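Local coordinates for uncharacterized protein YqbN (Bacillus subtilis, PDB 3KLU) that is of unknown function but belongs to the XkdN-like phage tail assembly chaperone family and so may assist tail assembly of a prophage, at residues 44-54 against 126-136. Residues are numbered along the deposited sequence; the frame is centred on the assembly and turned at random.
Sequences FIFKAITTDRI and WLNKAIEINGF
The ring of Phe46 carries Lys129 on one face: CG of the lysine stands 3.9 Å from the ring centroid and close to its normal, a CH-pi contact. A long aliphatic stem suits this place, for it covers the ring while the chain bends away and its NZ forms a salt bridge with Glu132, one helical turn on. Phe46 also meets Trp126 rim to rim, planes at 43°, with CZ 3.5 Å from the tryptophan CD1. The same indole carbon touches Phe44, whose ring is turned 73° from the five-membered ring, completing an aromatic cluster. Trp126 reaches both phenylalanines because its CG lies anti to the backbone N (chi1 167°); its NE1, buried among these rings, is satisfied by Thr90. Small Ala130 lets Phe46 settle close to the helix, and Ile133 packs CG1 against Phe46 CB and CG2 near Ala48.

Beyond the helix end, Asn134 fastens the loop. Its OD1 accepts from Ile49 N at 2.9 Å, in the carbonyl plane, and from a water that also donates to Ile49 O; its ND2 gives to Ala130 O and Thr89. An amide can do both at once, accepting with one end and donating with the other. At the edge of the Phe136 ring sits Ile54 CD1, 3.9 Å from CE2, while Asn134 O lies over one face.

Gly135, with positive phi, closes helix 120-133 in a Schellman motif. The whole is a helix packed on a small antiparallel sheet through an aromatic cluster: strand 44-46, central in the sheet, supplies Phe44 and Phe46, and the helix supplies Trp126, in a member of the tail assembly chaperone family.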
# COMPACT_ATOMS: atom_id res chain seq x y z
N PHE A 44 2.03 -1.29 10.39
CA PHE A 44 1.28 -0.83 9.25
C PHE A 44 0.38 -1.99 8.85
O PHE A 44 0.76 -3.15 9.02
CB PHE A 44 2.21 -0.55 8.09
CG PHE A 44 2.76 0.81 8.07
CD1 PHE A 44 3.10 1.45 9.24
CD2 PHE A 44 3.00 1.44 6.87
CE1 PHE A 44 3.70 2.74 9.20
CE2 PHE A 44 3.59 2.72 6.81
CZ PHE A 44 3.94 3.36 7.98
N ILE A 45 -0.80 -1.67 8.32
CA ILE A 45 -1.72 -2.67 7.82
C ILE A 45 -1.78 -2.53 6.31
O ILE A 45 -2.15 -1.45 5.77
CB ILE A 45 -3.10 -2.48 8.37
CG1 ILE A 45 -3.07 -2.63 9.87
CG2 ILE A 45 -4.05 -3.53 7.78
CD1 ILE A 45 -4.43 -2.37 10.51
N PHE A 46 -1.39 -3.61 5.63
CA PHE A 46 -1.38 -3.69 4.17
C PHE A 46 -2.51 -4.61 3.71
O PHE A 46 -2.98 -5.47 4.48
CB PHE A 46 -0.06 -4.25 3.65
CG PHE A 46 1.15 -3.37 3.94
CD1 PHE A 46 1.74 -3.37 5.22
CD2 PHE A 46 1.76 -2.64 2.93
CE1 PHE A 46 2.92 -2.65 5.45
CE2 PHE A 46 2.94 -1.91 3.16
CZ PHE A 46 3.52 -1.92 4.41
N LYS A 47 -2.94 -4.40 2.47
CA LYS A 47 -3.98 -5.20 1.84
C LYS A 47 -3.88 -4.94 0.36
O LYS A 47 -4.13 -3.82 -0.09
CB LYS A 47 -5.36 -4.80 2.32
CG LYS A 47 -6.47 -5.68 1.74
CD LYS A 47 -7.83 -5.05 2.02
CE LYS A 47 -8.92 -6.07 1.90
NZ LYS A 47 -8.78 -6.67 0.55
N ALA A 48 -3.50 -5.96 -0.40
CA ALA A 48 -3.37 -5.87 -1.86
C ALA A 48 -4.56 -5.18 -2.55
O ALA A 48 -5.73 -5.30 -2.15
CB ALA A 48 -3.19 -7.28 -2.45
N ILE A 49 -4.25 -4.43 -3.59
CA ILE A 49 -5.31 -3.78 -4.32
C ILE A 49 -5.63 -4.73 -5.49
O ILE A 49 -5.08 -5.81 -5.58
CB ILE A 49 -4.87 -2.38 -4.80
CG1 ILE A 49 -3.61 -2.49 -5.66
CG2 ILE A 49 -4.58 -1.52 -3.57
CD1 ILE A 49 -3.26 -1.23 -6.41
N THR A 50 -6.52 -4.32 -6.38
CA THR A 50 -6.89 -5.20 -7.46
C THR A 50 -5.99 -5.06 -8.66
O THR A 50 -5.22 -4.07 -8.82
CB THR A 50 -8.32 -4.91 -7.88
OG1 THR A 50 -8.37 -3.60 -8.46
CG2 THR A 50 -9.25 -4.93 -6.65
N THR A 51 -6.07 -6.06 -9.51
CA THR A 51 -5.29 -6.07 -10.73
C THR A 51 -5.81 -4.94 -11.62
O THR A 51 -5.03 -4.21 -12.21
CB THR A 51 -5.43 -7.45 -11.39
OG1 THR A 51 -4.89 -8.45 -10.50
CG2 THR A 51 -4.72 -7.46 -12.75
N ASP A 52 -7.13 -4.78 -11.69
CA ASP A 52 -7.74 -3.71 -12.48
C ASP A 52 -7.15 -2.37 -12.02
O ASP A 52 -6.79 -1.51 -12.83
CB ASP A 52 -9.28 -3.65 -12.28
CG ASP A 52 -10.05 -4.72 -13.10
OD1 ASP A 52 -9.41 -5.46 -13.86
OD2 ASP A 52 -11.31 -4.81 -13.00
N ARG A 53 -7.04 -2.20 -10.71
CA ARG A 53 -6.55 -0.93 -10.17
C ARG A 53 -5.09 -0.66 -10.45
O ARG A 53 -4.69 0.49 -10.63
CB ARG A 53 -6.81 -0.88 -8.66
CG ARG A 53 -6.39 0.43 -8.05
CD ARG A 53 -6.98 1.65 -8.82
NE ARG A 53 -6.54 2.90 -8.19
CZ ARG A 53 -6.67 4.12 -8.71
NH1 ARG A 53 -7.22 4.33 -9.90
NH2 ARG A 53 -6.24 5.16 -8.00
N ILE A 54 -4.30 -1.72 -10.47
CA ILE A 54 -2.88 -1.59 -10.73
C ILE A 54 -2.75 -1.15 -12.20
O ILE A 54 -1.79 -0.47 -12.61
CB ILE A 54 -2.17 -2.93 -10.47
CG1 ILE A 54 -2.21 -3.23 -8.95
CG2 ILE A 54 -0.76 -2.88 -10.94
CD1 ILE A 54 -2.00 -4.70 -8.55
N TRP A 126 8.94 -0.04 3.13
CA TRP A 126 7.50 0.09 2.97
C TRP A 126 7.13 -0.21 1.51
O TRP A 126 6.20 -0.98 1.24
CB TRP A 126 7.07 1.49 3.35
CG TRP A 126 5.68 1.82 2.93
CD1 TRP A 126 4.52 1.34 3.47
CD2 TRP A 126 5.30 2.79 1.95
NE1 TRP A 126 3.44 1.96 2.88
CE2 TRP A 126 3.89 2.85 1.94
CE3 TRP A 126 6.02 3.61 1.07
CZ2 TRP A 126 3.18 3.71 1.10
CZ3 TRP A 126 5.33 4.46 0.23
CH2 TRP A 126 3.91 4.50 0.25
N LEU A 127 7.87 0.39 0.59
CA LEU A 127 7.60 0.19 -0.83
C LEU A 127 7.65 -1.26 -1.18
O LEU A 127 6.71 -1.80 -1.77
CB LEU A 127 8.62 0.91 -1.69
CG LEU A 127 8.31 2.38 -1.96
CD1 LEU A 127 9.46 3.00 -2.72
CD2 LEU A 127 7.05 2.50 -2.78
N ASN A 128 8.75 -1.91 -0.82
CA ASN A 128 8.88 -3.31 -1.16
C ASN A 128 7.82 -4.18 -0.49
O ASN A 128 7.30 -5.09 -1.11
CB ASN A 128 10.29 -3.81 -0.82
CG ASN A 128 11.35 -2.96 -1.46
OD1 ASN A 128 11.22 -2.53 -2.60
ND2 ASN A 128 12.43 -2.70 -0.72
N LYS A 129 7.48 -3.93 0.76
CA LYS A 129 6.45 -4.78 1.37
C LYS A 129 5.15 -4.68 0.55
O LYS A 129 4.47 -5.68 0.33
CB LYS A 129 6.15 -4.37 2.81
CG LYS A 129 5.13 -5.32 3.50
CD LYS A 129 5.84 -6.60 4.01
CE LYS A 129 4.97 -7.83 3.86
NZ LYS A 129 5.60 -9.04 4.49
N ALA A 130 4.82 -3.47 0.13
CA ALA A 130 3.60 -3.22 -0.64
C ALA A 130 3.62 -3.99 -1.95
O ALA A 130 2.64 -4.63 -2.33
CB ALA A 130 3.48 -1.72 -0.92
N ILE A 131 4.75 -3.92 -2.65
CA ILE A 131 4.91 -4.60 -3.92
C ILE A 131 4.74 -6.10 -3.69
O ILE A 131 4.12 -6.81 -4.48
CB ILE A 131 6.29 -4.32 -4.51
CG1 ILE A 131 6.43 -2.82 -4.74
CG2 ILE A 131 6.51 -5.09 -5.78
CD1 ILE A 131 5.26 -2.24 -5.49
N GLU A 132 5.29 -6.57 -2.57
CA GLU A 132 5.23 -7.96 -2.20
C GLU A 132 3.81 -8.34 -1.83
O GLU A 132 3.34 -9.40 -2.23
CB GLU A 132 6.17 -8.21 -1.02
CG GLU A 132 6.04 -9.61 -0.39
CD GLU A 132 6.76 -9.71 0.94
OE1 GLU A 132 7.88 -9.16 1.07
OE2 GLU A 132 6.21 -10.34 1.86
N ILE A 133 3.14 -7.51 -1.04
CA ILE A 133 1.76 -7.77 -0.64
C ILE A 133 0.82 -7.92 -1.88
O ILE A 133 -0.24 -8.55 -1.79
CB ILE A 133 1.24 -6.61 0.24
CG1 ILE A 133 1.83 -6.72 1.65
CG2 ILE A 133 -0.30 -6.64 0.30
CD1 ILE A 133 1.26 -7.82 2.48
N ASN A 134 1.20 -7.34 -3.02
CA ASN A 134 0.37 -7.44 -4.20
C ASN A 134 0.81 -8.61 -5.08
O ASN A 134 0.56 -8.61 -6.29
CB ASN A 134 0.45 -6.12 -4.98
CG ASN A 134 -0.40 -5.05 -4.37
OD1 ASN A 134 -1.61 -5.12 -4.42
ND2 ASN A 134 0.24 -4.07 -3.77
N GLY A 135 1.47 -9.59 -4.46
CA GLY A 135 1.95 -10.77 -5.18
C GLY A 135 3.07 -10.58 -6.19
O GLY A 135 3.39 -11.51 -6.92
N PHE A 136 3.68 -9.41 -6.28
CA PHE A 136 4.75 -9.27 -7.26
C PHE A 136 6.08 -9.79 -6.74
O PHE A 136 6.61 -9.28 -5.76
CB PHE A 136 4.89 -7.82 -7.69
CG PHE A 136 3.70 -7.33 -8.43
CD1 PHE A 136 3.38 -7.87 -9.68
CD2 PHE A 136 2.85 -6.38 -7.87
CE1 PHE A 136 2.23 -7.47 -10.37
CE2 PHE A 136 1.70 -5.96 -8.55
CZ PHE A 136 1.39 -6.51 -9.80
O HOH W 1 -2.78 -6.86 -6.35